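Local coordinates for Exo-beta-1,3-glucanase (Streptomyces sp. SirexAA-E, PDB 4PEY), which hydrolyses laminarin and laminarioligosaccharides from their non-reducing ends as a secreted family 55 exo-beta-1,3-glucanase, giving glucose and laminaribiose, at residues 13-21 against 260-268; 330-341 against 364-375. The protein carries 1 engineered substitution. All coordinates share one frame; numbering follows the deposited sequence.

Contact 1 of 2, residues 13-21 against 260-268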
# COMPACT_ATOMS: atom_id res chain seq x y z
N GLU A 13 -11.13 -17.28 -27.77
CA GLU A 13 -10.68 -18.49 -27.10
C GLU A 13 -10.96 -18.43 -25.61
O GLU A 13 -11.50 -19.37 -25.03
CB GLU A 13 -9.19 -18.73 -27.36
CG GLU A 13 -8.85 -20.15 -27.83
CD GLU A 13 -9.21 -21.22 -26.82
OE1 GLU A 13 -8.72 -21.16 -25.67
OE2 GLU A 13 -10.00 -22.13 -27.17
N VAL A 14 -10.60 -17.32 -24.97
CA VAL A 14 -10.74 -17.19 -23.53
C VAL A 14 -12.16 -16.79 -23.12
O VAL A 14 -12.71 -15.83 -23.65
CB VAL A 14 -9.74 -16.16 -22.96
CG1 VAL A 14 -9.86 -16.11 -21.45
CG2 VAL A 14 -8.32 -16.50 -23.37
N VAL A 15 -12.74 -17.53 -22.18
CA VAL A 15 -14.11 -17.27 -21.77
C VAL A 15 -14.14 -16.42 -20.50
O VAL A 15 -13.39 -16.66 -19.55
CB VAL A 15 -14.89 -18.59 -21.55
CG1 VAL A 15 -14.12 -19.52 -20.62
CG2 VAL A 15 -16.29 -18.31 -21.01
N GLY A 16 -14.99 -15.40 -20.50
CA GLY A 16 -15.13 -14.52 -19.35
C GLY A 16 -16.10 -15.06 -18.31
O GLY A 16 -16.94 -15.91 -18.61
N GLY A 17 -15.97 -14.55 -17.09
CA GLY A 17 -16.86 -14.91 -16.00
C GLY A 17 -16.61 -16.29 -15.42
O GLY A 17 -15.55 -16.88 -15.61
N GLY A 18 -17.60 -16.81 -14.71
CA GLY A 18 -17.48 -18.13 -14.13
C GLY A 18 -17.31 -18.11 -12.63
O GLY A 18 -17.37 -17.05 -11.99
N ASP A 19 -17.10 -19.29 -12.06
CA ASP A 19 -16.97 -19.49 -10.63
C ASP A 19 -15.72 -18.80 -10.07
O ASP A 19 -14.68 -18.77 -10.72
CB ASP A 19 -16.92 -20.99 -10.33
CG ASP A 19 -17.00 -21.29 -8.85
OD1 ASP A 19 -18.10 -21.18 -8.28
OD2 ASP A 19 -15.96 -21.66 -8.26
N LEU A 20 -15.84 -18.24 -8.86
CA LEU A 20 -14.72 -17.55 -8.22
C LEU A 20 -13.77 -18.49 -7.47
O LEU A 20 -12.73 -18.07 -6.99
CB LEU A 20 -15.24 -16.48 -7.27
CG LEU A 20 -16.04 -15.36 -7.95
CD1 LEU A 20 -16.50 -14.32 -6.94
CD2 LEU A 20 -15.20 -14.73 -9.05
N GLY A 21 -14.13 -19.77 -7.37
CA GLY A 21 -13.22 -20.75 -6.82
C GLY A 21 -13.32 -20.94 -5.31
O GLY A 21 -14.03 -20.20 -4.63
N LEU A 260 -19.16 -9.26 -14.63
CA LEU A 260 -18.14 -10.28 -14.40
C LEU A 260 -17.78 -11.05 -15.68
O LEU A 260 -16.66 -11.53 -15.81
CB LEU A 260 -18.61 -11.26 -13.32
CG LEU A 260 -17.61 -12.33 -12.87
CD1 LEU A 260 -16.41 -11.68 -12.20
CD2 LEU A 260 -18.26 -13.34 -11.94
N ASP A 261 -18.72 -11.16 -16.62
CA ASP A 261 -18.42 -11.92 -17.83
C ASP A 261 -17.47 -11.15 -18.76
O ASP A 261 -17.05 -11.67 -19.79
CB ASP A 261 -19.71 -12.36 -18.56
CG ASP A 261 -20.51 -11.21 -19.20
OD1 ASP A 261 -20.02 -10.07 -19.32
OD2 ASP A 261 -21.65 -11.49 -19.63
N GLN A 262 -17.12 -9.92 -18.38
CA GLN A 262 -16.11 -9.18 -19.13
C GLN A 262 -14.74 -9.31 -18.47
O GLN A 262 -13.77 -8.65 -18.88
CB GLN A 262 -16.52 -7.71 -19.27
CG GLN A 262 -17.72 -7.52 -20.19
CD GLN A 262 -18.20 -6.08 -20.27
OE1 GLN A 262 -17.48 -5.15 -19.90
NE2 GLN A 262 -19.42 -5.89 -20.75
N PHE A 263 -14.65 -10.18 -17.46
CA PHE A 263 -13.40 -10.48 -16.77
C PHE A 263 -12.95 -11.91 -17.04
O PHE A 263 -13.77 -12.83 -16.98
CB PHE A 263 -13.54 -10.29 -15.26
CG PHE A 263 -13.49 -8.86 -14.81
CD1 PHE A 263 -14.57 -8.02 -15.01
CD2 PHE A 263 -12.36 -8.36 -14.17
CE1 PHE A 263 -14.53 -6.70 -14.59
CE2 PHE A 263 -12.30 -7.05 -13.76
CZ PHE A 263 -13.38 -6.21 -13.96
N TYR A 264 -11.66 -12.10 -17.31
CA TYR A 264 -11.07 -13.43 -17.21
C TYR A 264 -10.83 -13.70 -15.73
O TYR A 264 -10.10 -12.96 -15.07
CB TYR A 264 -9.77 -13.53 -18.01
CG TYR A 264 -9.05 -14.86 -17.84
CD1 TYR A 264 -9.73 -16.06 -18.00
CD2 TYR A 264 -7.70 -14.91 -17.55
CE1 TYR A 264 -9.07 -17.27 -17.85
CE2 TYR A 264 -7.03 -16.11 -17.40
CZ TYR A 264 -7.72 -17.29 -17.55
OH TYR A 264 -7.06 -18.50 -17.41
N VAL A 265 -11.47 -14.74 -15.21
CA VAL A 265 -11.35 -15.10 -13.81
C VAL A 265 -10.15 -16.02 -13.67
O VAL A 265 -10.22 -17.20 -14.02
CB VAL A 265 -12.64 -15.76 -13.28
CG1 VAL A 265 -12.49 -16.18 -11.83
CG2 VAL A 265 -13.82 -14.80 -13.44
N VAL A 266 -9.04 -15.45 -13.19
CA VAL A 266 -7.78 -16.17 -13.11
C VAL A 266 -7.78 -17.08 -11.88
O VAL A 266 -8.07 -16.64 -10.77
CB VAL A 266 -6.57 -15.21 -13.03
CG1 VAL A 266 -5.26 -15.99 -13.16
CG2 VAL A 266 -6.67 -14.13 -14.09
N LYS A 267 -7.45 -18.35 -12.11
CA LYS A 267 -7.39 -19.33 -11.04
C LYS A 267 -6.07 -20.11 -11.15
O LYS A 267 -5.45 -20.11 -12.21
CB LYS A 267 -8.61 -20.26 -11.11
CG LYS A 267 -9.86 -19.60 -10.54
CD LYS A 267 -11.11 -20.46 -10.65
CE LYS A 267 -11.72 -20.36 -12.02
NZ LYS A 267 -13.10 -20.92 -12.02
N PRO A 268 -5.63 -20.72 -10.03
CA PRO A 268 -4.39 -21.51 -10.02
C PRO A 268 -4.29 -22.43 -11.24
O PRO A 268 -5.26 -23.12 -11.56
CB PRO A 268 -4.52 -22.32 -8.73
CG PRO A 268 -5.26 -21.40 -7.83
CD PRO A 268 -6.24 -20.66 -8.69
O HOH W 1 -13.16 -16.53 -16.78
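Gly17 N donates to Phe263 O over 2.8 Å, nearly straight at 166°, and this is the one direct backbone hydrogen bond between the irregular segment 13-21 and the start of strand 263-266. A water takes over beyond it, donating to Val15 O and Gly17 O and accepting from Val265 N. Gly16 and Gly17 let the chain lie close: a side chain on Gly16 would run into Asp261 O, which instead meets Gly16 CA in a CA-H...O contact of 3.5 Å. In this family 55 enzyme of two beta-helical domains, strand 263-266 begins the parallel stack continued by 284-287, while 13-21 is the N-terminal lead-in to strand 24-27. Val14 CG1 presses on Tyr264 CD1 at 3.5 Å, and Ala278 of helix 272-280 touches both residues. Val265 CG1 meets Leu20 CD2 at 4.1 Å, the two side chains crossing at about a right angle. Lys267, bent at chi3 (-81°), swings NZ to Asp19 O (3.0 Å), above the carbonyl plane. A methionine in place of Lys267 would probably leave that carbonyl without its ammonium donor and this end of the loop more loosely tied. Asp19 OD2 turns back to accept from Gly21 N, an Asx turn.

Contact 2 of 2, residues 330-341 against 364-375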
# COMPACT_ATOMS: atom_id res chain seq x y z
N ASP A 330 -3.88 4.64 -21.71
CA ASP A 330 -4.72 5.29 -20.69
C ASP A 330 -5.41 4.28 -19.77
O ASP A 330 -5.74 3.18 -20.18
CB ASP A 330 -5.84 6.12 -21.32
CG ASP A 330 -5.37 7.36 -22.06
OD1 ASP A 330 -4.18 7.74 -22.05
OD2 ASP A 330 -6.27 8.00 -22.64
N GLY A 331 -5.65 4.70 -18.53
CA GLY A 331 -6.72 4.13 -17.72
C GLY A 331 -6.59 2.72 -17.18
O GLY A 331 -7.57 2.13 -16.75
N VAL A 332 -5.38 2.17 -17.18
CA VAL A 332 -5.22 0.83 -16.62
C VAL A 332 -5.29 0.94 -15.09
O VAL A 332 -4.75 1.88 -14.51
CB VAL A 332 -3.90 0.18 -17.09
CG1 VAL A 332 -3.56 -1.06 -16.27
CG2 VAL A 332 -4.02 -0.17 -18.57
N LYS A 333 -5.99 0.01 -14.46
CA LYS A 333 -6.20 0.04 -13.02
C LYS A 333 -5.75 -1.28 -12.42
O LYS A 333 -6.47 -2.29 -12.49
CB LYS A 333 -7.67 0.33 -12.70
CG LYS A 333 -8.16 1.65 -13.32
CD LYS A 333 -9.68 1.80 -13.33
CE LYS A 333 -10.11 3.01 -14.17
NZ LYS A 333 -10.10 2.77 -15.65
N VAL A 334 -4.55 -1.28 -11.85
CA VAL A 334 -4.00 -2.45 -11.19
C VAL A 334 -4.30 -2.32 -9.71
O VAL A 334 -4.02 -1.27 -9.12
CB VAL A 334 -2.48 -2.59 -11.42
CG1 VAL A 334 -1.96 -3.88 -10.81
CG2 VAL A 334 -2.17 -2.53 -12.91
N ALA A 335 -4.89 -3.35 -9.11
CA ALA A 335 -5.37 -3.22 -7.73
C ALA A 335 -5.31 -4.51 -6.94
O ALA A 335 -5.80 -5.54 -7.41
CB ALA A 335 -6.81 -2.69 -7.73
N GLY A 336 -4.74 -4.45 -5.74
CA GLY A 336 -4.85 -5.55 -4.80
C GLY A 336 -4.03 -6.78 -5.13
O GLY A 336 -4.51 -7.90 -4.97
N LEU A 337 -2.80 -6.57 -5.58
CA LEU A 337 -1.89 -7.66 -5.92
C LEU A 337 -0.59 -7.58 -5.15
O LEU A 337 -0.06 -6.48 -4.95
CB LEU A 337 -1.58 -7.66 -7.42
CG LEU A 337 -2.77 -7.91 -8.34
CD1 LEU A 337 -2.40 -7.57 -9.79
CD2 LEU A 337 -3.20 -9.37 -8.24
N LEU A 338 -0.06 -8.73 -4.75
CA LEU A 338 1.29 -8.82 -4.20
C LEU A 338 2.20 -9.42 -5.25
O LEU A 338 1.92 -10.49 -5.78
CB LEU A 338 1.31 -9.68 -2.92
CG LEU A 338 2.66 -10.10 -2.34
CD1 LEU A 338 3.51 -8.90 -1.92
CD2 LEU A 338 2.45 -11.03 -1.15
N VAL A 339 3.29 -8.72 -5.57
CA VAL A 339 4.31 -9.26 -6.47
C VAL A 339 5.47 -9.72 -5.60
O VAL A 339 6.03 -8.93 -4.85
CB VAL A 339 4.78 -8.22 -7.51
CG1 VAL A 339 5.90 -8.81 -8.38
CG2 VAL A 339 3.60 -7.80 -8.38
N ASP A 340 5.80 -11.00 -5.71
CA ASP A 340 6.73 -11.67 -4.80
C ASP A 340 7.92 -12.18 -5.62
O ASP A 340 7.76 -13.06 -6.46
CB ASP A 340 5.98 -12.83 -4.11
CG ASP A 340 6.73 -13.42 -2.93
OD1 ASP A 340 7.63 -12.76 -2.36
OD2 ASP A 340 6.39 -14.56 -2.55
N ALA A 341 9.10 -11.61 -5.39
CA ALA A 341 10.28 -11.95 -6.20
C ALA A 341 10.65 -13.43 -6.12
O ALA A 341 10.54 -14.06 -5.06
CB ALA A 341 11.48 -11.09 -5.79
N ASN A 364 -7.24 10.43 -18.08
CA ASN A 364 -7.55 9.05 -17.69
C ASN A 364 -6.25 8.30 -17.39
O ASN A 364 -5.77 7.52 -18.22
CB ASN A 364 -8.35 8.35 -18.79
CG ASN A 364 -8.86 6.99 -18.38
OD1 ASN A 364 -8.96 6.69 -17.19
ND2 ASN A 364 -9.21 6.16 -19.36
N PRO A 365 -5.66 8.56 -16.22
CA PRO A 365 -4.35 7.98 -15.92
C PRO A 365 -4.39 6.49 -15.62
O PRO A 365 -5.45 5.93 -15.35
CB PRO A 365 -3.89 8.75 -14.68
CG PRO A 365 -5.14 9.26 -14.06
CD PRO A 365 -6.07 9.54 -15.20
N THR A 366 -3.22 5.87 -15.66
CA THR A 366 -3.06 4.53 -15.13
C THR A 366 -2.75 4.63 -13.64
O THR A 366 -2.09 5.58 -13.20
CB THR A 366 -1.96 3.77 -15.90
OG1 THR A 366 -2.49 3.36 -17.16
CG2 THR A 366 -1.46 2.53 -15.14
N SER A 367 -3.27 3.68 -12.86
CA SER A 367 -3.01 3.67 -11.42
C SER A 367 -2.57 2.31 -10.91
O SER A 367 -2.95 1.27 -11.46
CB SER A 367 -4.26 4.12 -10.65
OG SER A 367 -5.40 3.32 -10.98
N LEU A 368 -1.75 2.35 -9.86
CA LEU A 368 -1.43 1.19 -9.02
C LEU A 368 -2.04 1.45 -7.65
O LEU A 368 -1.75 2.48 -7.04
CB LEU A 368 0.08 0.98 -8.87
CG LEU A 368 0.96 0.85 -10.11
CD1 LEU A 368 2.40 0.60 -9.68
CD2 LEU A 368 0.46 -0.27 -11.01
N GLN A 369 -2.87 0.53 -7.17
CA GLN A 369 -3.52 0.68 -5.87
C GLN A 369 -3.45 -0.61 -5.07
O GLN A 369 -3.80 -1.66 -5.59
CB GLN A 369 -4.98 1.09 -6.04
CG GLN A 369 -5.14 2.50 -6.55
CD GLN A 369 -6.57 2.85 -6.85
OE1 GLN A 369 -7.18 2.30 -7.77
NE2 GLN A 369 -7.13 3.78 -6.06
N ASP A 370 -2.98 -0.54 -3.82
CA ASP A 370 -2.79 -1.75 -3.02
C ASP A 370 -1.99 -2.75 -3.83
O ASP A 370 -2.35 -3.92 -3.94
CB ASP A 370 -4.12 -2.38 -2.58
CG ASP A 370 -4.95 -1.45 -1.70
OD1 ASP A 370 -4.39 -0.49 -1.12
OD2 ASP A 370 -6.17 -1.69 -1.58
N VAL A 371 -0.91 -2.26 -4.43
CA VAL A 371 0.06 -3.11 -5.08
C VAL A 371 1.24 -3.20 -4.13
O VAL A 371 1.83 -2.18 -3.72
CB VAL A 371 0.48 -2.56 -6.46
CG1 VAL A 371 1.68 -3.33 -7.01
CG2 VAL A 371 -0.71 -2.63 -7.41
N PHE A 372 1.56 -4.42 -3.74
CA PHE A 372 2.62 -4.67 -2.77
C PHE A 372 3.71 -5.47 -3.45
O PHE A 372 3.44 -6.31 -4.31
CB PHE A 372 2.04 -5.39 -1.55
CG PHE A 372 0.78 -4.76 -1.03
CD1 PHE A 372 0.76 -3.40 -0.73
CD2 PHE A 372 -0.38 -5.49 -0.88
CE1 PHE A 372 -0.40 -2.79 -0.27
CE2 PHE A 372 -1.55 -4.89 -0.41
CZ PHE A 372 -1.56 -3.54 -0.11
N VAL A 373 4.96 -5.19 -3.08
CA VAL A 373 6.08 -5.94 -3.61
C VAL A 373 6.89 -6.48 -2.45
O VAL A 373 7.11 -5.77 -1.47
CB VAL A 373 6.96 -5.08 -4.54
CG1 VAL A 373 8.15 -5.90 -5.06
CG2 VAL A 373 6.12 -4.55 -5.70
N ARG A 374 7.30 -7.74 -2.55
CA ARG A 374 8.13 -8.38 -1.54
C ARG A 374 9.35 -9.00 -2.19
O ARG A 374 9.23 -9.68 -3.22
CB ARG A 374 7.35 -9.46 -0.78
CG ARG A 374 8.23 -10.30 0.14
CD ARG A 374 7.39 -11.19 1.04
NE ARG A 374 6.76 -12.29 0.31
CZ ARG A 374 5.70 -12.96 0.75
NH1 ARG A 374 5.14 -12.63 1.91
NH2 ARG A 374 5.19 -13.96 0.03
N ILE A 375 10.53 -8.75 -1.60
CA ILE A 375 11.75 -9.39 -2.05
C ILE A 375 12.37 -10.19 -0.90
O ILE A 375 12.95 -9.61 0.03
CB ILE A 375 12.79 -8.38 -2.62
CG1 ILE A 375 12.14 -7.46 -3.66
CG2 ILE A 375 14.00 -9.13 -3.20
CD1 ILE A 375 11.62 -6.14 -3.08
O HOH W 2 -5.92 10.33 -20.69
O HOH W 3 -8.88 7.37 -22.13
O HOH W 4 -11.16 5.26 -16.49
O HOH W 5 -5.77 0.98 -9.72
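Val334 sits over the hollow between Leu368 and Val371 of the neighbouring coil: its CB rests on Leu368 CD2 at 3.8 Å, and its CG1 reaches Val371 CG2, also at 3.8 Å. CG1 lies anti to the backbone N (chi1 -176°), which sends it on toward Val371 while CG2 stays beside Leu368. On the same side of the ladder, Val339 and Val373 continue the apolar layer, and strands 348-352 and 385-389 meet it with Val350 and Ile387. Near the start, Thr366 lies alongside Val332; its OG1 takes Val332 N at 3.1 Å while CG2 packs by Val332 CB.

On the other side of the ladder, where Ser367, Gln369, Leu338 and Arg374 point, the filling is more polar. A water bridges Val334 O, Ser367 OG and Gln369 OE1; Arg220 also bonds Ser367 OG, and Asp397 takes Gln369 NE2. Further along, Leu338 CD1 fits against Phe372 CB, while its CD2 lies over one face of the Arg374 guanidinium. That group grips Asp340 side-on, NE to OD1 at 2.8 Å and NH2 to OD2 at 2.9 Å. Both oxygens lie near the guanidinium plane, but the carboxylate is turned 68° to it and is met from above its own plane. Tyr74 takes Arg374 NH1, Trp109 adds a cation-pi contact, and the side chain of Trp402, a substrate-binding residue, comes within about 4 Å of that of Arg374.

The backbones run parallel, 13° apart for 333-335 with 367-369, and both turn a corner, at Gly336 and Asp370. Positive phi at each lets the two corners stack, with Gly336 N bonded to Gln369 O. Matched corners, parallel strands in register and aliphatic residues piled on one another along one side, Val334 on Leu368 and Val339 on Val373, mark successive coils of a right-handed parallel beta-helix, the fold of glycoside hydrolase family 55.

Contact 2 lies deep in the protein, its centre about 9 Å from the centre of the chain, whereas contact 1 is partly exposed at about 26 Å. Both involve the same run of parallel strands: 263-266 opens it, and 333-335 and 367-375 come further along, with 284-287 and 306-309 between. Their centres are about 20 Å apart and they do not touch. Contact 1 joins an irregular N-terminal segment to the first strand of that run with sparse bonds, glycines and a water. Contact 2 joins one coil to another by a parallel backbone ladder that turns a corner, apolar stacking on one side and a buried ion pair near the substrate site.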